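Local coordinates for protein of unknown function with a Fic domain (Bacteroides thetaiotaomicron VPI-5482, PDB 3CUC) that is of unknown function but contains a Fic domain and folds as a single, mostly helical chain, at residues A[22-25]-A[26-29]; A[31-34]-A[35-39]; A[65-68]-A[69-72]; A[273-277]-A[278-282]. All blocks are in the same frame, centred on the assembly; numbering follows the deposited sequence.

Contact 1 of 4, residues A[22-25]-A[26-29]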
ATOM      1  N   PRO A  22     -10.852 -23.595   0.747  1.00 58.30           N
ATOM      2  CA  PRO A  22     -11.445 -22.350   1.270  1.00 57.99           C
ATOM      3  C   PRO A  22     -11.185 -22.044   2.752  1.00 56.85           C
ATOM      4  O   PRO A  22     -11.099 -20.879   3.124  1.00 55.83           O
ATOM      5  CB  PRO A  22     -12.949 -22.539   1.020  1.00 58.40           C
ATOM      6  CG  PRO A  22     -13.127 -23.991   0.751  1.00 57.68           C
ATOM      7  CD  PRO A  22     -11.869 -24.448   0.113  1.00 57.95           C
ATOM      8  N   GLU A  23     -11.065 -23.076   3.580  1.00 56.81           N
ATOM      9  CA  GLU A  23     -10.754 -22.897   5.008  1.00 57.43           C
ATOM     10  C   GLU A  23      -9.283 -22.521   5.251  1.00 56.87           C
ATOM     11  O   GLU A  23      -8.978 -21.781   6.189  1.00 57.41           O
ATOM     12  CB  GLU A  23     -11.146 -24.137   5.836  1.00 57.80           C
ATOM     13  CG  GLU A  23     -10.406 -25.444   5.505  1.00 62.31           C
ATOM     14  CD  GLU A  23     -10.986 -26.203   4.307  1.00 66.53           C
ATOM     15  OE1 GLU A  23     -11.564 -25.578   3.389  1.00 63.80           O
ATOM     16  OE2 GLU A  23     -10.843 -27.439   4.282  1.00 69.78           O
ATOM     17  N   ASP A  24      -8.380 -23.038   4.417  1.00 55.99           N
ATOM     18  CA  ASP A  24      -6.984 -22.607   4.433  1.00 54.90           C
ATOM     19  C   ASP A  24      -6.910 -21.167   3.918  1.00 52.99           C
ATOM     20  O   ASP A  24      -6.211 -20.340   4.492  1.00 53.44           O
ATOM     21  CB  ASP A  24      -6.097 -23.522   3.569  1.00 55.63           C
ATOM     22  CG  ASP A  24      -5.984 -24.945   4.115  1.00 58.13           C
ATOM     23  OD1 ASP A  24      -5.894 -25.120   5.343  1.00 58.82           O
ATOM     24  OD2 ASP A  24      -5.954 -25.898   3.304  1.00 65.02           O
ATOM     25  N   LEU A  25      -7.637 -20.879   2.840  1.00 51.16           N
ATOM     26  CA  LEU A  25      -7.664 -19.540   2.242  1.00 49.48           C
ATOM     27  C   LEU A  25      -8.229 -18.506   3.206  1.00 49.58           C
ATOM     28  O   LEU A  25      -7.720 -17.391   3.281  1.00 49.98           O
ATOM     29  CB  LEU A  25      -8.466 -19.540   0.931  1.00 49.22           C
ATOM     30  CG  LEU A  25      -8.673 -18.199   0.209  1.00 48.20           C
ATOM     31  CD1 LEU A  25      -7.345 -17.567  -0.218  1.00 40.22           C
ATOM     32  CD2 LEU A  25      -9.607 -18.370  -0.978  1.00 46.65           C
ATOM     33  N   LYS A  26      -9.273 -18.876   3.942  1.00 49.96           N
ATOM     34  CA  LYS A  26      -9.869 -17.963   4.923  1.00 50.06           C
ATOM     35  C   LYS A  26      -8.899 -17.609   6.041  1.00 49.61           C
ATOM     36  O   LYS A  26      -8.816 -16.450   6.446  1.00 50.02           O
ATOM     37  CB  LYS A  26     -11.140 -18.546   5.541  1.00 50.32           C
ATOM     38  CG  LYS A  26     -11.801 -17.588   6.533  1.00 52.07           C
ATOM     39  CD  LYS A  26     -13.236 -17.953   6.846  1.00 52.92           C
ATOM     40  CE  LYS A  26     -13.963 -16.784   7.489  1.00 54.17           C
ATOM     41  NZ  LYS A  26     -13.308 -16.338   8.742  1.00 54.80           N
ATOM     42  N   ARG A  27      -8.184 -18.609   6.552  1.00 49.44           N
ATOM     43  CA  ARG A  27      -7.162 -18.381   7.570  1.00 50.13           C
ATOM     44  C   ARG A  27      -6.119 -17.392   7.079  1.00 49.29           C
ATOM     45  O   ARG A  27      -5.758 -16.465   7.803  1.00 48.47           O
ATOM     46  CB  ARG A  27      -6.480 -19.692   7.967  1.00 50.12           C
ATOM     47  CG  ARG A  27      -7.337 -20.583   8.863  1.00 53.32           C
ATOM     48  CD  ARG A  27      -6.796 -22.008   8.956  1.00 54.59           C
ATOM     49  NE  ARG A  27      -5.335 -22.020   9.022  1.00 57.51           N
ATOM     50  CZ  ARG A  27      -4.526 -22.689   8.200  1.00 59.06           C
ATOM     51  NH1 ARG A  27      -4.998 -23.466   7.235  1.00 58.89           N
ATOM     52  NH2 ARG A  27      -3.216 -22.599   8.360  1.00 60.20           N
ATOM     53  N   TRP A  28      -5.646 -17.585   5.849  1.00 49.72           N
ATOM     54  CA  TRP A  28      -4.679 -16.658   5.270  1.00 50.49           C
ATOM     55  C   TRP A  28      -5.275 -15.253   5.187  1.00 49.13           C
ATOM     56  O   TRP A  28      -4.670 -14.288   5.667  1.00 48.57           O
ATOM     57  CB  TRP A  28      -4.193 -17.108   3.886  1.00 52.52           C
ATOM     58  CG  TRP A  28      -3.554 -15.977   3.150  1.00 55.00           C
ATOM     59  CD1 TRP A  28      -4.091 -15.253   2.124  1.00 57.84           C
ATOM     60  CD2 TRP A  28      -2.290 -15.394   3.430  1.00 56.24           C
ATOM     61  NE1 TRP A  28      -3.224 -14.268   1.732  1.00 56.39           N
ATOM     62  CE2 TRP A  28      -2.108 -14.332   2.519  1.00 57.46           C
ATOM     63  CE3 TRP A  28      -1.283 -15.669   4.359  1.00 58.34           C
ATOM     64  CZ2 TRP A  28      -0.958 -13.544   2.507  1.00 59.42           C
ATOM     65  CZ3 TRP A  28      -0.136 -14.884   4.349  1.00 58.90           C
ATOM     66  CH2 TRP A  28       0.016 -13.834   3.429  1.00 59.16           C
ATOM     67  N   ASN A  29      -6.456 -15.143   4.584  1.00 48.05           N
ATOM     68  CA  ASN A  29      -7.111 -13.839   4.426  1.00 47.44           C
ATOM     69  C   ASN A  29      -7.398 -13.147   5.744  1.00 46.86           C
ATOM     70  O   ASN A  29      -7.180 -11.949   5.862  1.00 47.68           O
ATOM     71  CB  ASN A  29      -8.407 -13.956   3.626  1.00 46.54           C
ATOM     72  CG  ASN A  29      -8.161 -14.212   2.162  1.00 48.73           C
ATOM     73  OD1 ASN A  29      -7.203 -13.696   1.576  1.00 53.26           O
ATOM     74  ND2 ASN A  29      -9.020 -15.017   1.556  1.00 53.00           N
TER

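Contact 2 of 4, residues A[31-34]-A[35-39]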
ATOM      1  N   LYS A  31      -5.798 -13.507   8.676  1.00 46.71           N
ATOM      2  CA  LYS A  31      -4.534 -13.024   9.221  1.00 46.35           C
ATOM      3  C   LYS A  31      -4.043 -11.783   8.480  1.00 45.88           C
ATOM      4  O   LYS A  31      -3.572 -10.831   9.107  1.00 46.33           O
ATOM      5  CB  LYS A  31      -3.439 -14.095   9.182  1.00 47.22           C
ATOM      6  CG  LYS A  31      -2.290 -13.784  10.155  1.00 52.00           C
ATOM      7  CD  LYS A  31      -0.969 -14.460   9.779  1.00 58.05           C
ATOM      8  CE  LYS A  31       0.176 -14.028  10.722  1.00 58.40           C
ATOM      9  NZ  LYS A  31      -0.102 -14.347  12.158  1.00 61.65           N
ATOM     10  N   PHE A  32      -4.147 -11.786   7.154  1.00 45.29           N
ATOM     11  CA  PHE A  32      -3.662 -10.651   6.382  1.00 45.00           C
ATOM     12  C   PHE A  32      -4.464  -9.375   6.673  1.00 45.76           C
ATOM     13  O   PHE A  32      -3.883  -8.310   6.911  1.00 46.03           O
ATOM     14  CB  PHE A  32      -3.670 -10.938   4.882  1.00 44.85           C
ATOM     15  CG  PHE A  32      -3.388  -9.724   4.065  1.00 42.58           C
ATOM     16  CD1 PHE A  32      -2.091  -9.285   3.890  1.00 41.94           C
ATOM     17  CD2 PHE A  32      -4.424  -8.978   3.537  1.00 45.03           C
ATOM     18  CE1 PHE A  32      -1.829  -8.147   3.165  1.00 47.59           C
ATOM     19  CE2 PHE A  32      -4.174  -7.834   2.817  1.00 47.12           C
ATOM     20  CZ  PHE A  32      -2.874  -7.415   2.631  1.00 49.14           C
ATOM     21  N   LYS A  33      -5.790  -9.488   6.645  1.00 45.36           N
ATOM     22  CA  LYS A  33      -6.680  -8.356   6.933  1.00 46.59           C
ATOM     23  C   LYS A  33      -6.306  -7.701   8.259  1.00 46.30           C
ATOM     24  O   LYS A  33      -6.235  -6.474   8.392  1.00 44.56           O
ATOM     25  CB  LYS A  33      -8.137  -8.826   7.008  1.00 46.75           C
ATOM     26  CG  LYS A  33      -9.161  -7.699   6.943  1.00 48.14           C
ATOM     27  CD  LYS A  33     -10.595  -8.232   6.852  1.00 47.83           C
ATOM     28  CE  LYS A  33     -11.095  -8.731   8.211  1.00 46.78           C
ATOM     29  NZ  LYS A  33     -12.546  -9.064   8.193  1.00 43.78           N
ATOM     30  N   LEU A  34      -6.063  -8.556   9.236  1.00 46.20           N
ATOM     31  CA  LEU A  34      -5.710  -8.121  10.562  1.00 46.89           C
ATOM     32  C   LEU A  34      -4.384  -7.353  10.533  1.00 47.16           C
ATOM     33  O   LEU A  34      -4.302  -6.187  10.933  1.00 45.66           O
ATOM     34  CB  LEU A  34      -5.578  -9.353  11.461  1.00 47.59           C
ATOM     35  CG  LEU A  34      -6.006  -9.216  12.911  1.00 49.41           C
ATOM     36  CD1 LEU A  34      -5.397  -7.964  13.550  1.00 52.27           C
ATOM     37  CD2 LEU A  34      -7.537  -9.224  12.969  1.00 56.42           C
ATOM     38  N   GLU A  35      -3.350  -8.014  10.025  1.00 47.96           N
ATOM     39  CA  GLU A  35      -2.000  -7.477  10.095  1.00 48.81           C
ATOM     40  C   GLU A  35      -1.789  -6.263   9.203  1.00 47.41           C
ATOM     41  O   GLU A  35      -1.046  -5.348   9.565  1.00 46.69           O
ATOM     42  CB  GLU A  35      -0.984  -8.564   9.753  1.00 49.94           C
ATOM     43  CG  GLU A  35      -0.969  -9.689  10.787  1.00 57.20           C
ATOM     44  CD  GLU A  35       0.428 -10.176  11.119  1.00 69.13           C
ATOM     45  OE1 GLU A  35       1.275 -10.251  10.199  1.00 73.47           O
ATOM     46  OE2 GLU A  35       0.677 -10.479  12.309  1.00 77.38           O
ATOM     47  N   PHE A  36      -2.441  -6.254   8.043  1.00 46.29           N
ATOM     48  CA  PHE A  36      -2.318  -5.132   7.130  1.00 45.66           C
ATOM     49  C   PHE A  36      -2.978  -3.893   7.724  1.00 45.46           C
ATOM     50  O   PHE A  36      -2.355  -2.835   7.803  1.00 45.75           O
ATOM     51  CB  PHE A  36      -2.921  -5.459   5.765  1.00 45.65           C
ATOM     52  CG  PHE A  36      -2.798  -4.339   4.777  1.00 44.65           C
ATOM     53  CD1 PHE A  36      -1.567  -3.740   4.540  1.00 44.20           C
ATOM     54  CD2 PHE A  36      -3.909  -3.877   4.084  1.00 48.50           C
ATOM     55  CE1 PHE A  36      -1.445  -2.693   3.630  1.00 46.87           C
ATOM     56  CE2 PHE A  36      -3.791  -2.829   3.167  1.00 47.83           C
ATOM     57  CZ  PHE A  36      -2.557  -2.235   2.947  1.00 46.60           C
ATOM     58  N   ASN A  37      -4.236  -4.030   8.140  1.00 45.29           N
ATOM     59  CA  ASN A  37      -4.964  -2.911   8.741  1.00 45.11           C
ATOM     60  C   ASN A  37      -4.219  -2.348   9.953  1.00 44.28           C
ATOM     61  O   ASN A  37      -4.041  -1.130  10.083  1.00 43.26           O
ATOM     62  CB  ASN A  37      -6.392  -3.320   9.124  1.00 45.32           C
ATOM     63  CG  ASN A  37      -7.332  -3.376   7.921  1.00 45.04           C
ATOM     64  OD1 ASN A  37      -7.476  -2.395   7.191  1.00 45.87           O
ATOM     65  ND2 ASN A  37      -7.997  -4.517   7.730  1.00 38.97           N
ATOM     66  N   TYR A  38      -3.762  -3.241  10.823  1.00 43.76           N
ATOM     67  CA  TYR A  38      -3.052  -2.812  12.012  1.00 44.13           C
ATOM     68  C   TYR A  38      -1.802  -2.047  11.627  1.00 44.08           C
ATOM     69  O   TYR A  38      -1.636  -0.889  12.007  1.00 44.43           O
ATOM     70  CB  TYR A  38      -2.675  -3.994  12.904  1.00 44.12           C
ATOM     71  CG  TYR A  38      -1.808  -3.583  14.069  1.00 45.17           C
ATOM     72  CD1 TYR A  38      -2.372  -3.102  15.250  1.00 45.55           C
ATOM     73  CD2 TYR A  38      -0.421  -3.651  13.984  1.00 47.04           C
ATOM     74  CE1 TYR A  38      -1.575  -2.712  16.315  1.00 46.12           C
ATOM     75  CE2 TYR A  38       0.384  -3.258  15.043  1.00 45.24           C
ATOM     76  CZ  TYR A  38      -0.192  -2.791  16.204  1.00 45.36           C
ATOM     77  OH  TYR A  38       0.621  -2.407  17.247  1.00 44.92           O
ATOM     78  N   ASN A  39      -0.928  -2.694  10.866  1.00 43.84           N
ATOM     79  CA  ASN A  39       0.375  -2.122  10.566  1.00 43.48           C
ATOM     80  C   ASN A  39       0.319  -0.862   9.710  1.00 43.99           C
ATOM     81  O   ASN A  39       0.999   0.118  10.008  1.00 44.77           O
ATOM     82  CB  ASN A  39       1.277  -3.165   9.914  1.00 44.23           C
ATOM     83  CG  ASN A  39       1.816  -4.179  10.912  1.00 43.26           C
ATOM     84  OD1 ASN A  39       2.727  -3.876  11.680  1.00 43.40           O
ATOM     85  ND2 ASN A  39       1.274  -5.393  10.889  1.00 39.07           N
TER

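Contact 3 of 4, residues A[65-68]-A[69-72]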
ATOM      1  N   ASN A  65      -9.024   1.245  26.026  1.00 22.30           N
ATOM      2  CA  ASN A  65      -9.123   2.693  25.860  1.00 20.61           C
ATOM      3  C   ASN A  65      -8.740   3.108  24.444  1.00 20.33           C
ATOM      4  O   ASN A  65      -7.766   2.605  23.888  1.00 19.22           O
ATOM      5  CB  ASN A  65      -8.228   3.373  26.880  1.00 20.25           C
ATOM      6  CG  ASN A  65      -8.635   3.055  28.294  1.00 20.21           C
ATOM      7  OD1 ASN A  65      -7.843   3.181  29.233  1.00 19.87           O
ATOM      8  ND2 ASN A  65      -9.887   2.636  28.461  1.00 21.51           N
ATOM      9  N   ALA A  66      -9.533   4.006  23.861  1.00 19.56           N
ATOM     10  CA  ALA A  66      -9.356   4.430  22.475  1.00 19.18           C
ATOM     11  C   ALA A  66     -10.172   5.670  22.208  1.00 20.98           C
ATOM     12  O   ALA A  66     -10.881   6.164  23.087  1.00 23.56           O
ATOM     13  CB  ALA A  66      -9.776   3.340  21.533  1.00 18.90           C
ATOM     14  N   SER A  67     -10.073   6.184  20.989  1.00 22.06           N
ATOM     15  CA  SER A  67     -10.952   7.276  20.564  1.00 22.18           C
ATOM     16  C   SER A  67     -11.855   6.692  19.505  1.00 20.20           C
ATOM     17  O   SER A  67     -11.470   5.756  18.802  1.00 18.17           O
ATOM     18  CB  SER A  67     -10.157   8.450  19.992  1.00 22.67           C
ATOM     19  OG  SER A  67      -9.622   8.104  18.718  1.00 26.10           O
ATOM     20  N   LEU A  68     -13.058   7.233  19.392  1.00 19.61           N
ATOM     21  CA  LEU A  68     -13.968   6.781  18.358  1.00 18.87           C
ATOM     22  C   LEU A  68     -13.263   6.859  17.005  1.00 20.41           C
ATOM     23  O   LEU A  68     -13.300   5.916  16.237  1.00 21.10           O
ATOM     24  CB  LEU A  68     -15.239   7.619  18.376  1.00 16.88           C
ATOM     25  CG  LEU A  68     -16.335   7.150  17.438  1.00 16.36           C
ATOM     26  CD1 LEU A  68     -16.609   5.684  17.669  1.00 11.51           C
ATOM     27  CD2 LEU A  68     -17.597   7.994  17.634  1.00 13.05           C
ATOM     28  N   LYS A  69     -12.572   7.970  16.758  1.00 23.59           N
ATOM     29  CA  LYS A  69     -11.803   8.213  15.524  1.00 25.55           C
ATOM     30  C   LYS A  69     -10.794   7.105  15.173  1.00 25.93           C
ATOM     31  O   LYS A  69     -10.704   6.701  14.020  1.00 26.65           O
ATOM     32  CB  LYS A  69     -11.064   9.552  15.646  1.00 26.20           C
ATOM     33  CG  LYS A  69     -10.449  10.092  14.366  1.00 33.07           C
ATOM     34  CD  LYS A  69      -9.077  10.728  14.643  1.00 44.82           C
ATOM     35  CE  LYS A  69      -8.453  11.317  13.378  1.00 50.49           C
ATOM     36  NZ  LYS A  69      -6.979  11.073  13.310  1.00 52.61           N
ATOM     37  N   ASP A  70     -10.032   6.621  16.144  1.00 26.21           N
ATOM     38  CA  ASP A  70      -9.133   5.500  15.880  1.00 27.31           C
ATOM     39  C   ASP A  70      -9.897   4.283  15.370  1.00 28.23           C
ATOM     40  O   ASP A  70      -9.431   3.591  14.471  1.00 29.23           O
ATOM     41  CB  ASP A  70      -8.356   5.094  17.127  1.00 28.25           C
ATOM     42  CG  ASP A  70      -7.363   6.140  17.570  1.00 31.42           C
ATOM     43  OD1 ASP A  70      -6.219   6.154  17.056  1.00 36.12           O
ATOM     44  OD2 ASP A  70      -7.729   6.922  18.467  1.00 33.61           O
ATOM     45  N   TYR A  71     -11.066   4.011  15.945  1.00 29.71           N
ATOM     46  CA  TYR A  71     -11.892   2.886  15.487  1.00 29.42           C
ATOM     47  C   TYR A  71     -12.448   3.164  14.109  1.00 31.09           C
ATOM     48  O   TYR A  71     -12.497   2.267  13.278  1.00 31.63           O
ATOM     49  CB  TYR A  71     -13.031   2.561  16.463  1.00 28.44           C
ATOM     50  CG  TYR A  71     -12.581   1.783  17.683  1.00 26.44           C
ATOM     51  CD1 TYR A  71     -11.959   0.550  17.551  1.00 25.50           C
ATOM     52  CD2 TYR A  71     -12.780   2.281  18.968  1.00 25.89           C
ATOM     53  CE1 TYR A  71     -11.534  -0.161  18.667  1.00 28.82           C
ATOM     54  CE2 TYR A  71     -12.364   1.575  20.087  1.00 24.36           C
ATOM     55  CZ  TYR A  71     -11.745   0.358  19.926  1.00 27.35           C
ATOM     56  OH  TYR A  71     -11.327  -0.343  21.025  1.00 29.42           O
ATOM     57  N   GLU A  72     -12.840   4.408  13.853  1.00 33.48           N
ATOM     58  CA  GLU A  72     -13.399   4.756  12.554  1.00 35.49           C
ATOM     59  C   GLU A  72     -12.354   4.644  11.447  1.00 37.00           C
ATOM     60  O   GLU A  72     -12.664   4.054  10.424  1.00 36.45           O
ATOM     61  CB  GLU A  72     -14.024   6.154  12.539  1.00 35.93           C
ATOM     62  CG  GLU A  72     -15.038   6.472  13.648  1.00 40.49           C
ATOM     63  CD  GLU A  72     -16.379   5.781  13.490  1.00 49.05           C
ATOM     64  OE1 GLU A  72     -16.467   4.789  12.732  1.00 47.91           O
ATOM     65  OE2 GLU A  72     -17.352   6.243  14.144  1.00 57.41           O
TER

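Contact 4 of 4, residues A[273-277]-A[278-282]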
ATOM      1  N   ALA A 273       1.821 -17.981   3.046  1.00 48.48           N
ATOM      2  CA  ALA A 273       0.672 -18.413   2.256  1.00 47.81           C
ATOM      3  C   ALA A 273       0.824 -19.877   1.851  1.00 47.33           C
ATOM      4  O   ALA A 273      -0.137 -20.647   1.923  1.00 47.57           O
ATOM      5  CB  ALA A 273       0.501 -17.533   1.043  1.00 47.75           C
ATOM      6  N   ILE A 274       2.033 -20.257   1.445  1.00 46.90           N
ATOM      7  CA  ILE A 274       2.351 -21.662   1.162  1.00 47.04           C
ATOM      8  C   ILE A 274       2.100 -22.527   2.405  1.00 48.65           C
ATOM      9  O   ILE A 274       1.559 -23.636   2.314  1.00 48.74           O
ATOM     10  CB  ILE A 274       3.822 -21.834   0.681  1.00 45.69           C
ATOM     11  CG1 ILE A 274       3.984 -21.285  -0.737  1.00 44.26           C
ATOM     12  CG2 ILE A 274       4.237 -23.296   0.710  1.00 39.89           C
ATOM     13  CD1 ILE A 274       5.414 -21.221  -1.203  1.00 42.15           C
ATOM     14  N   LYS A 275       2.487 -21.999   3.561  1.00 50.00           N
ATOM     15  CA  LYS A 275       2.316 -22.698   4.829  1.00 51.73           C
ATOM     16  C   LYS A 275       0.829 -22.949   5.090  1.00 51.66           C
ATOM     17  O   LYS A 275       0.437 -24.048   5.484  1.00 51.11           O
ATOM     18  CB  LYS A 275       2.948 -21.871   5.957  1.00 52.77           C
ATOM     19  CG  LYS A 275       3.622 -22.682   7.059  1.00 59.07           C
ATOM     20  CD  LYS A 275       4.753 -21.884   7.727  1.00 63.29           C
ATOM     21  CE  LYS A 275       5.022 -22.352   9.156  1.00 65.92           C
ATOM     22  NZ  LYS A 275       5.273 -23.813   9.238  1.00 67.56           N
ATOM     23  N   ALA A 276       0.009 -21.929   4.840  1.00 52.30           N
ATOM     24  CA  ALA A 276      -1.439 -22.031   5.003  1.00 52.90           C
ATOM     25  C   ALA A 276      -2.030 -23.051   4.037  1.00 54.30           C
ATOM     26  O   ALA A 276      -2.800 -23.917   4.449  1.00 54.57           O
ATOM     27  CB  ALA A 276      -2.096 -20.673   4.803  1.00 52.18           C
ATOM     28  N   ALA A 277      -1.658 -22.952   2.759  1.00 56.04           N
ATOM     29  CA  ALA A 277      -2.109 -23.895   1.724  1.00 57.03           C
ATOM     30  C   ALA A 277      -1.849 -25.350   2.116  1.00 58.34           C
ATOM     31  O   ALA A 277      -2.692 -26.217   1.903  1.00 59.08           O
ATOM     32  CB  ALA A 277      -1.437 -23.589   0.391  1.00 56.74           C
ATOM     33  N   LYS A 278      -0.689 -25.611   2.708  1.00 60.18           N
ATOM     34  CA  LYS A 278      -0.340 -26.951   3.186  1.00 61.49           C
ATOM     35  C   LYS A 278      -1.059 -27.351   4.481  1.00 62.50           C
ATOM     36  O   LYS A 278      -0.777 -28.408   5.030  1.00 62.62           O
ATOM     37  CB  LYS A 278       1.173 -27.045   3.404  1.00 61.95           C
ATOM     38  CG  LYS A 278       2.008 -26.969   2.133  1.00 62.60           C
ATOM     39  CD  LYS A 278       3.494 -26.980   2.484  1.00 66.21           C
ATOM     40  CE  LYS A 278       4.369 -27.285   1.281  1.00 68.87           C
ATOM     41  NZ  LYS A 278       5.817 -27.125   1.607  1.00 70.39           N
ATOM     42  N   GLY A 279      -1.966 -26.511   4.976  1.00 64.01           N
ATOM     43  CA  GLY A 279      -2.739 -26.819   6.180  1.00 65.08           C
ATOM     44  C   GLY A 279      -2.039 -26.572   7.510  1.00 66.28           C
ATOM     45  O   GLY A 279      -2.630 -26.804   8.564  1.00 66.54           O
ATOM     46  N   GLU A 280      -0.793 -26.091   7.479  1.00 67.24           N
ATOM     47  CA  GLU A 280      -0.006 -25.869   8.703  1.00 67.85           C
ATOM     48  C   GLU A 280      -0.416 -24.566   9.378  1.00 68.23           C
ATOM     49  O   GLU A 280      -1.126 -23.768   8.790  1.00 67.86           O
ATOM     50  CB  GLU A 280       1.489 -25.819   8.384  1.00 67.97           C
ATOM     51  CG  GLU A 280       2.038 -27.065   7.697  1.00 68.84           C
ATOM     52  CD  GLU A 280       3.283 -26.773   6.882  1.00 71.27           C
ATOM     53  OE1 GLU A 280       4.083 -25.915   7.307  1.00 70.63           O
ATOM     54  OE2 GLU A 280       3.461 -27.392   5.811  1.00 71.67           O
ATOM     55  N   SER A 281       0.051 -24.347  10.603  1.00 69.20           N
ATOM     56  CA  SER A 281      -0.321 -23.154  11.374  1.00 70.04           C
ATOM     57  C   SER A 281       0.395 -21.902  10.898  1.00 70.24           C
ATOM     58  O   SER A 281       1.519 -21.976  10.384  1.00 71.13           O
ATOM     59  CB  SER A 281      -0.026 -23.356  12.866  1.00 70.40           C
ATOM     60  OG  SER A 281      -0.118 -22.135  13.588  1.00 70.78           O
ATOM     61  N   ILE A 282      -0.269 -20.760  11.104  1.00 68.98           N
ATOM     62  CA  ILE A 282       0.287 -19.439  10.793  1.00 67.83           C
ATOM     63  C   ILE A 282       0.302 -18.502  12.019  1.00 68.99           C
ATOM     64  O   ILE A 282       1.350 -17.929  12.328  1.00 70.28           O
ATOM     65  CB  ILE A 282      -0.418 -18.769   9.573  1.00 67.59           C
ATOM     66  CG1 ILE A 282      -1.947 -18.829   9.691  1.00 66.56           C
ATOM     67  CG2 ILE A 282       0.026 -19.435   8.280  1.00 62.92           C
ATOM     68  CD1 ILE A 282      -2.667 -18.267   8.483  1.00 65.99           C
TER

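Contact 1 of 4, residues A[22-25]-A[26-29]
Lys26 opens the second turn by giving its backbone N to Pro22 O at 2.8 Å, a bond that closes the first turn of helix 22-42. Its side chain leads away from the preceding turn, and NZ forms a salt bridge with Asp30. Arg27 N goes back to Glu23 O, 3.3 Å away. The arginine then doubles back: CG is anti to the carbonyl carbon (chi1 -75°) and a bend at chi3 swings the guanidinium beside Asp24. There NH1 meets Asp24 OD1 at 2.7 Å, a salt bridge in which the oxygen lies at the edge of the guanidinium, in its plane, while the carboxylate plane stands 84° to it. This is an i to i+3 ion pair in the first turns of helix 22-42, beside the C-terminal tail, where Arg27 also packs on Ile282. Trp28 N bonds to Asp24 O at 3.1 Å, and its indole heads away from this turn to rest on Ser269 and Leu272 of helix 256-277. Asn29 N donates to Leu25 O at 2.9 Å, and its ND2 lies 3.5 Å from Leu25 CG.

Contact 2 of 4, residues A[31-34]-A[35-39]
Lys31 and Glu35 face each other one turn apart on helix 22-42, and the glutamate is the side chain to follow outward. Its CB sits 3.5 Å from Lys31 O, the carbonyl to which Glu35 N is hydrogen-bonded. CG, placed anti to the carbonyl carbon (chi1 -65°), stays over the same oxygen. The chain then bends at chi2, and CD arrives 3.9 Å from Lys31 CE, with the two side chains crossing at a slant. OE1 is taken by Arg268 of helix 256-277 in a salt bridge, while OE2 has Lys31 NZ at 3.9 Å, a long pairing.

On the buried flank Phe32 and Phe36 point the same way. Phe36 CB lies over the face of the Phe32 ring, 3.9 Å from its centroid, a CH-pi contact. The rings themselves are nearly parallel, 12° apart, but slid so far that they barely overlap; helix 199-213 packs against both.

Asn37 ND2 makes a weak bond to Lys33 O at 2.7 Å, alongside the backbone bond from Asn37 N, and its amide is also held by His77 and Asn78 of helix 68-89. The sequence at the end of this helix resembles the inhibitory motif of Fic proteins, so helix 22-42 is probably the corresponding inhibitory helix. With OE1 engaged by Arg268 and Lys31 only distantly placed, the carboxylate is probably oriented more by the neighbouring helix than by its own.

Contact 3 of 4, residues A[65-68]-A[69-72]
Ser67 holds OG between its backbone N and carbonyl carbon (chi1 72°), turned toward the start of helix 68-89, and Asp70 sets CG anti to its carbonyl carbon (chi1 -68°), which turns the carboxylate back toward the serine, although the closeness of the two in the model is doubtful. Asp70 N gives its hydrogen to Ser67 OG at 3.0 Å, though the position of that hydroxyl is doubtful because the model crowds it against the aspartate. The serine's carbonyl is used as well, in a weak bond from Tyr71 N to Ser67 O at 3.4 Å. One residue on, the regular helical pattern is in place: Glu72 N meets Leu68 O at 2.9 Å.

The side chains sort to different flanks. Leu68 and Glu72 cross, and OE2 of the glutamate lies 3.6 Å from Leu68 CG, so a charged tip rides against a branched apolar one at the exposed surface. Tyr71 swings the other way and receives the methyl of Ala66, whose CB comes within 3.5 Å of Tyr71 CE2. The phenol is buried against Gln52 and Leu56 of helix 50-59, and its OH is bonded to Ser63 N, so the ring ties the incoming loop to the first turn. Serine at the N-cap, accepting from the amide three residues on, is a typical N-cap arrangement, here at the start of the long helix 68-89.

Contact 4 of 4, residues A[273-277]-A[278-282]
Lys275 and Glu280 meet across the C-terminal end of helix 256-277, which finishes in a Schellman motif. The two defining bonds run back into the last turn: Glu280 N reaches Lys275 O at 3.1 Å, and Gly279 N reaches Ala276 O at 2.8 Å, the latter donor standing 57° above the carbonyl plane. Between them Gly279 takes a positive phi of 81°, the turn of the chain that ends the helix. Just before, Lys278 N still makes a normal helical bond to Ile274 O at 3.0 Å.

The close-packed side belongs to the alanines and isoleucines. Ile274 and Ala276 are buried; Leu10 and Lys13 of helix 6-16 lie on the isoleucine, while Leu17 and Leu20 in the following loop receive Ala277. Ile282 folds back along the helix, its CG2 4.3 Å from Ala276 CB, a modest touch that brings the tail against the last turn.

The looser side faces solvent. Lys278 is extended beyond CG, and its aliphatic part runs alongside Ile274, with CE 4.0 Å from Ile274 CG2. Gly279 and Ser281 are exposed too. Lys275 lies partly open, crossing Glu280 at about a right angle; its CG lies 3.3 Å from Glu280 OE1, so the carboxylate oxygen rests against the lysine stem as well as its tip. A bend at chi4 (54°) then turns the ammonium to the glutamate, and NZ meets Glu280 OE1 at 3.1 Å, nearly along the carboxylate's C-O axis.

Contacts 1 and 2 are successive parts of helix 22-42, their centres about 14 Å apart, yet they differ in setting: contact 2 lies deeper, with aromatic packing and an asparagine amide tied to helix 68-89, while contact 1 is more exposed and relies on an ion pair. Contact 4, at the other end of the chain, lies beside contact 1, centre to centre about 9 Å, where Asp24 and Arg27 pack against the end of helix 256-277. Contact 3 is the surface member, about 28 Å from contact 1 between centres. Contacts 3 and 4 treat opposite helix ends: a serine side chain starts one, and backbone amides around a glycine finish the other.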